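Local coordinates for protein cellulase (Xanthomonas axonopodis pv. citri, PDB 5HOS) that probably hydrolyses internal beta-1,4-glucosidic bonds of cellulose, as an endo-glucanase of glycosyl hydrolase family 5, at residues 27-40 with 298-310. Residues are numbered along the deposited sequence; the frame is centred on the assembly and turned at random.
Sequences LKYAGVNLSGAEIK and WMGWSWWAAGAWW. With SO4 (sulfate ion), chain B.
N33 meets W303 O twice, through its backbone N (2.7 Å, nearly straight at 167°) and through its side-chain ND2. The amide reaches that oxygen at 3.0 Å from ND2 to O, with the acceptor in the amide plane but the donor 65° above the carbonyl plane, whereas the backbone N of N33 approaches nearly along the C=O axis. With chi1 at -78°, CG stands beside the backbone N, which brings ND2 back over W303 O; R72 NH1 bonds OD1, and ND2 has a further partner in A270 O. The N33 and W304 side chains cross at about a right angle, N33 CG 3.3 Å from W304 CE3, with the amide and ring planes inclined to each other rather than stacked.

Parallel pairing runs from Y29 with G300 to L34 with A306. Between V32 and L34 the register slips by one residue, a beta bulge at the cis peptide between W304 and A305; N33 O still receives A306 N, at 2.8 Å. Beyond it, S35 OG donates to E38 OE2 on the syn side, while the OE2 atom also lies at the W304 ring edge.

At the N-terminal ends of the two strands, M299 O accepts from both K28 N and Y29 N. A30 CB sits over one face of W301, 3.9 Å from the six-membered ring's centroid, a CH-pi contact. A sulfate, probably from the crystallisation liquor, takes a bond from Y29 OH and lies near the M299 sulfur.

Strands 29-34 and 298-306 are the first and last of an eight-stranded parallel barrel, so these bonds close the (beta/alpha)8 fold. The doubly gripped W303 carbonyl probably fixes the chain just before the cis peptide, at the C-terminal end of the barrel, where the active site of family 5 enzymes lies and W304 packs beside E271.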
loop_
_atom_site.group_PDB
_atom_site.type_symbol
_atom_site.label_atom_id
_atom_site.label_comp_id
_atom_site.label_asym_id
_atom_site.label_seq_id
_atom_site.Cartn_x
_atom_site.Cartn_y
_atom_site.Cartn_z
ATOM N N LEU A 27 -13.765 2.042 -10.145
ATOM C CA LEU A 27 -12.303 2.229 -9.841
ATOM C C LEU A 27 -11.990 3.713 -9.800
ATOM O O LEU A 27 -12.224 4.412 -10.788
ATOM C CB LEU A 27 -11.408 1.571 -10.892
ATOM C CG LEU A 27 -10.982 0.111 -10.712
ATOM C CD1 LEU A 27 -10.441 -0.440 -12.019
ATOM C CD2 LEU A 27 -9.926 -0.005 -9.626
ATOM N N LYS A 28 -11.478 4.179 -8.664
ATOM C CA LYS A 28 -11.194 5.597 -8.430
ATOM C C LYS A 28 -9.697 5.917 -8.456
ATOM O O LYS A 28 -9.307 6.999 -8.897
ATOM C CB LYS A 28 -11.799 6.015 -7.083
ATOM C CG LYS A 28 -11.572 7.468 -6.694
ATOM C CD LYS A 28 -12.445 7.856 -5.514
ATOM C CE LYS A 28 -12.217 9.298 -5.096
ATOM N NZ LYS A 28 -13.119 9.678 -3.977
ATOM N N TYR A 29 -8.864 4.997 -7.978
ATOM C CA TYR A 29 -7.440 5.275 -7.775
ATOM C C TYR A 29 -6.561 4.376 -8.636
ATOM O O TYR A 29 -6.759 3.162 -8.673
ATOM C CB TYR A 29 -7.080 5.085 -6.305
ATOM C CG TYR A 29 -7.896 5.922 -5.334
ATOM C CD1 TYR A 29 -7.574 7.247 -5.093
ATOM C CD2 TYR A 29 -8.977 5.375 -4.643
ATOM C CE1 TYR A 29 -8.311 8.016 -4.210
ATOM C CE2 TYR A 29 -9.719 6.133 -3.749
ATOM C CZ TYR A 29 -9.378 7.454 -3.541
ATOM O OH TYR A 29 -10.079 8.221 -2.656
ATOM N N ALA A 30 -5.592 4.981 -9.324
ATOM C CA ALA A 30 -4.606 4.248 -10.115
ATOM C C ALA A 30 -3.268 4.919 -9.911
ATOM O O ALA A 30 -3.125 6.116 -10.162
ATOM C CB ALA A 30 -4.969 4.272 -11.579
ATOM N N GLY A 31 -2.278 4.162 -9.468
ATOM C CA GLY A 31 -1.013 4.781 -9.178
ATOM C C GLY A 31 0.156 3.866 -8.971
ATOM O O GLY A 31 0.194 2.743 -9.486
ATOM N N VAL A 32 1.109 4.374 -8.204
ATOM C CA VAL A 32 2.421 3.777 -8.109
ATOM C C VAL A 32 2.996 3.967 -6.708
ATOM O O VAL A 32 2.761 4.989 -6.057
ATOM C CB VAL A 32 3.352 4.387 -9.180
ATOM C CG1 VAL A 32 3.622 5.866 -8.912
ATOM C CG2 VAL A 32 4.647 3.596 -9.295
ATOM N N ASN A 33 3.739 2.968 -6.251
ATOM C CA ASN A 33 4.524 3.081 -5.031
ATOM C C ASN A 33 5.808 3.841 -5.329
ATOM O O ASN A 33 6.538 3.471 -6.247
ATOM C CB ASN A 33 4.887 1.703 -4.478
ATOM C CG ASN A 33 3.742 1.048 -3.754
ATOM O OD1 ASN A 33 3.627 1.175 -2.534
ATOM N ND2 ASN A 33 2.900 0.316 -4.493
ATOM N N LEU A 34 6.073 4.901 -4.569
ATOM C CA LEU A 34 7.356 5.595 -4.634
ATOM C C LEU A 34 8.171 5.162 -3.436
ATOM O O LEU A 34 8.008 5.686 -2.328
ATOM C CB LEU A 34 7.177 7.118 -4.677
ATOM C CG LEU A 34 6.452 7.687 -5.893
ATOM C CD1 LEU A 34 6.505 9.211 -5.856
ATOM C CD2 LEU A 34 7.037 7.176 -7.201
ATOM N N SER A 35 9.020 4.165 -3.673
ATOM C CA SER A 35 9.865 3.588 -2.649
ATOM C C SER A 35 11.075 4.480 -2.428
ATOM O O SER A 35 11.619 5.026 -3.383
ATOM C CB SER A 35 10.342 2.196 -3.079
ATOM O OG SER A 35 11.252 1.676 -2.137
ATOM N N GLY A 36 11.508 4.591 -1.176
ATOM C CA GLY A 36 12.675 5.401 -0.831
ATOM C C GLY A 36 12.774 5.818 0.622
ATOM O O GLY A 36 13.862 5.848 1.167
ATOM N N ALA A 37 11.652 6.168 1.251
ATOM C CA ALA A 37 11.666 6.653 2.641
ATOM C C ALA A 37 11.700 5.514 3.676
ATOM O O ALA A 37 12.035 5.745 4.842
ATOM C CB ALA A 37 10.471 7.573 2.896
ATOM N N GLU A 38 11.374 4.296 3.235
ATOM C CA GLU A 38 11.290 3.119 4.096
ATOM C C GLU A 38 12.565 2.271 4.129
ATOM O O GLU A 38 12.685 1.378 4.974
ATOM C CB GLU A 38 10.102 2.239 3.666
ATOM C CG GLU A 38 10.327 1.239 2.525
ATOM C CD GLU A 38 10.372 1.842 1.121
ATOM O OE1 GLU A 38 10.465 3.085 0.952
ATOM O OE2 GLU A 38 10.320 1.051 0.161
ATOM N N ILE A 39 13.493 2.540 3.215
ATOM C CA ILE A 39 14.641 1.642 2.989
ATOM C C ILE A 39 15.728 1.758 4.056
ATOM O O ILE A 39 15.725 2.695 4.868
ATOM C CB ILE A 39 15.247 1.797 1.569
ATOM C CG1 ILE A 39 15.985 3.130 1.409
ATOM C CG2 ILE A 39 14.163 1.621 0.504
ATOM C CD1 ILE A 39 16.632 3.313 0.060
ATOM N N LYS A 40 16.638 0.778 4.039
ATOM C CA LYS A 40 17.756 0.668 4.986
ATOM C C LYS A 40 17.255 0.805 6.410
ATOM O O LYS A 40 17.726 1.652 7.174
ATOM C CB LYS A 40 18.850 1.695 4.673
ATOM C CG LYS A 40 19.336 1.608 3.238
ATOM C CD LYS A 40 20.702 2.242 3.043
ATOM C CE LYS A 40 21.017 2.448 1.564
ATOM N NZ LYS A 40 20.258 3.572 0.936
ATOM N N TRP A 298 -13.650 -3.622 -6.546
ATOM C CA TRP A 298 -12.310 -3.039 -6.682
ATOM C C TRP A 298 -12.390 -1.520 -6.800
ATOM O O TRP A 298 -13.094 -1.001 -7.669
ATOM C CB TRP A 298 -11.557 -3.646 -7.862
ATOM C CG TRP A 298 -11.125 -5.056 -7.596
ATOM C CD1 TRP A 298 -11.679 -6.196 -8.109
ATOM C CD2 TRP A 298 -10.064 -5.479 -6.728
ATOM N NE1 TRP A 298 -11.015 -7.304 -7.630
ATOM C CE2 TRP A 298 -10.029 -6.894 -6.772
ATOM C CE3 TRP A 298 -9.141 -4.801 -5.916
ATOM C CZ2 TRP A 298 -9.094 -7.643 -6.050
ATOM C CZ3 TRP A 298 -8.217 -5.545 -5.187
ATOM C CH2 TRP A 298 -8.201 -6.955 -5.260
ATOM N N MET A 299 -11.679 -0.836 -5.900
ATOM C CA MET A 299 -11.684 0.622 -5.779
ATOM C C MET A 299 -10.384 1.280 -6.271
ATOM O O MET A 299 -10.373 2.453 -6.613
ATOM C CB MET A 299 -11.980 1.021 -4.313
ATOM C CG MET A 299 -10.778 1.207 -3.339
ATOM S SD MET A 299 -11.395 2.568 -2.309
ATOM C CE MET A 299 -9.838 2.818 -1.517
ATOM N N GLY A 300 -9.283 0.541 -6.284
ATOM C CA GLY A 300 -8.020 1.108 -6.700
ATOM C C GLY A 300 -6.871 0.135 -6.736
ATOM O O GLY A 300 -6.970 -0.997 -6.249
ATOM N N TRP A 301 -5.783 0.584 -7.344
ATOM C CA TRP A 301 -4.531 -0.175 -7.360
ATOM C C TRP A 301 -3.326 0.736 -7.406
ATOM O O TRP A 301 -3.430 1.891 -7.806
ATOM C CB TRP A 301 -4.489 -1.174 -8.519
ATOM C CG TRP A 301 -4.820 -0.649 -9.924
ATOM C CD1 TRP A 301 -5.987 -0.845 -10.595
ATOM C CD2 TRP A 301 -3.959 0.067 -10.830
ATOM N NE1 TRP A 301 -5.931 -0.278 -11.840
ATOM C CE2 TRP A 301 -4.695 0.285 -12.017
ATOM C CE3 TRP A 301 -2.647 0.556 -10.752
ATOM C CZ2 TRP A 301 -4.165 0.976 -13.121
ATOM C CZ3 TRP A 301 -2.120 1.240 -11.857
ATOM C CH2 TRP A 301 -2.879 1.436 -13.022
ATOM N N SER A 302 -2.182 0.202 -6.974
ATOM C CA SER A 302 -0.920 0.926 -7.030
ATOM C C SER A 302 0.227 -0.055 -7.257
ATOM O O SER A 302 0.429 -1.001 -6.488
ATOM C CB SER A 302 -0.686 1.814 -5.782
ATOM O OG SER A 302 -0.872 1.120 -4.555
ATOM N N TRP A 303 0.922 0.166 -8.369
ATOM C CA TRP A 303 2.039 -0.656 -8.828
ATOM C C TRP A 303 3.238 -0.565 -7.897
ATOM O O TRP A 303 3.552 0.517 -7.387
ATOM C CB TRP A 303 2.443 -0.161 -10.223
ATOM C CG TRP A 303 3.675 -0.749 -10.811
ATOM C CD1 TRP A 303 4.965 -0.323 -10.633
ATOM C CD2 TRP A 303 3.734 -1.848 -11.711
ATOM N NE1 TRP A 303 5.826 -1.109 -11.362
ATOM C CE2 TRP A 303 5.094 -2.046 -12.042
ATOM C CE3 TRP A 303 2.765 -2.688 -12.281
ATOM C CZ2 TRP A 303 5.509 -3.053 -12.915
ATOM C CZ3 TRP A 303 3.176 -3.690 -13.147
ATOM C CH2 TRP A 303 4.533 -3.863 -13.456
ATOM N N TRP A 304 3.911 -1.695 -7.687
ATOM C CA TRP A 304 5.191 -1.726 -6.982
ATOM C C TRP A 304 6.267 -2.010 -8.041
ATOM O O TRP A 304 6.260 -3.097 -8.617
ATOM C CB TRP A 304 5.221 -2.823 -5.906
ATOM C CG TRP A 304 6.512 -2.795 -5.149
ATOM C CD1 TRP A 304 7.685 -3.389 -5.507
ATOM C CD2 TRP A 304 6.777 -2.089 -3.933
ATOM N NE1 TRP A 304 8.663 -3.107 -4.584
ATOM C CE2 TRP A 304 8.137 -2.304 -3.610
ATOM C CE3 TRP A 304 6.003 -1.287 -3.090
ATOM C CZ2 TRP A 304 8.730 -1.762 -2.468
ATOM C CZ3 TRP A 304 6.594 -0.742 -1.955
ATOM C CH2 TRP A 304 7.948 -0.976 -1.657
ATOM N N ALA A 305 7.191 -1.088 -8.323
ATOM C CA ALA A 305 7.312 0.247 -7.702
ATOM C C ALA A 305 8.101 1.165 -8.617
ATOM O O ALA A 305 8.588 0.745 -9.655
ATOM C CB ALA A 305 8.016 0.150 -6.358
ATOM N N ALA A 306 8.203 2.427 -8.213
ATOM C CA ALA A 306 9.155 3.366 -8.777
ATOM C C ALA A 306 9.896 4.035 -7.610
ATOM O O ALA A 306 9.765 3.618 -6.457
ATOM C CB ALA A 306 8.440 4.379 -9.659
ATOM N N GLY A 307 10.670 5.068 -7.908
ATOM C CA GLY A 307 11.544 5.699 -6.927
ATOM C C GLY A 307 12.930 5.783 -7.525
ATOM O O GLY A 307 13.330 4.920 -8.314
ATOM N N ALA A 308 13.662 6.819 -7.137
ATOM C CA ALA A 308 14.919 7.174 -7.796
ATOM C C ALA A 308 16.099 6.234 -7.510
ATOM O O ALA A 308 17.085 6.257 -8.257
ATOM C CB ALA A 308 15.297 8.613 -7.445
ATOM N N TRP A 309 16.018 5.423 -6.450
ATOM C CA TRP A 309 17.168 4.612 -6.008
ATOM C C TRP A 309 17.097 3.109 -6.309
ATOM O O TRP A 309 17.948 2.355 -5.832
ATOM C CB TRP A 309 17.436 4.854 -4.510
ATOM C CG TRP A 309 18.026 6.221 -4.178
ATOM C CD1 TRP A 309 18.388 7.213 -5.057
ATOM C CD2 TRP A 309 18.355 6.712 -2.872
ATOM N NE1 TRP A 309 18.897 8.290 -4.372
ATOM C CE2 TRP A 309 18.898 8.008 -3.031
ATOM C CE3 TRP A 309 18.241 6.181 -1.583
ATOM C CZ2 TRP A 309 19.315 8.787 -1.943
ATOM C CZ3 TRP A 309 18.664 6.950 -0.497
ATOM C CH2 TRP A 309 19.195 8.240 -0.688
ATOM N N TRP A 310 16.128 2.668 -7.116
ATOM C CA TRP A 310 16.078 1.261 -7.532
ATOM C C TRP A 310 17.272 0.958 -8.431
ATOM O O TRP A 310 17.682 1.799 -9.232
ATOM C CB TRP A 310 14.783 0.911 -8.291
ATOM C CG TRP A 310 13.567 0.774 -7.426
ATOM C CD1 TRP A 310 12.485 1.603 -7.404
ATOM C CD2 TRP A 310 13.296 -0.266 -6.473
ATOM N NE1 TRP A 310 11.559 1.154 -6.496
ATOM C CE2 TRP A 310 12.030 0.009 -5.908
ATOM C CE3 TRP A 310 14.000 -1.400 -6.038
ATOM C CZ2 TRP A 310 11.451 -0.807 -4.925
ATOM C CZ3 TRP A 310 13.420 -2.215 -5.057
ATOM C CH2 TRP A 310 12.158 -1.909 -4.515
HETATM S S SO4 B . -13.466 6.640 -1.579
HETATM O O1 SO4 B . -13.892 6.211 -0.223
HETATM O O2 SO4 B . -14.544 7.452 -2.189
HETATM O O3 SO4 B . -12.237 7.446 -1.481
HETATM O O4 SO4 B . -13.247 5.455 -2.430
HETATM O O HOH W 1 13.957 4.511 -4.476
#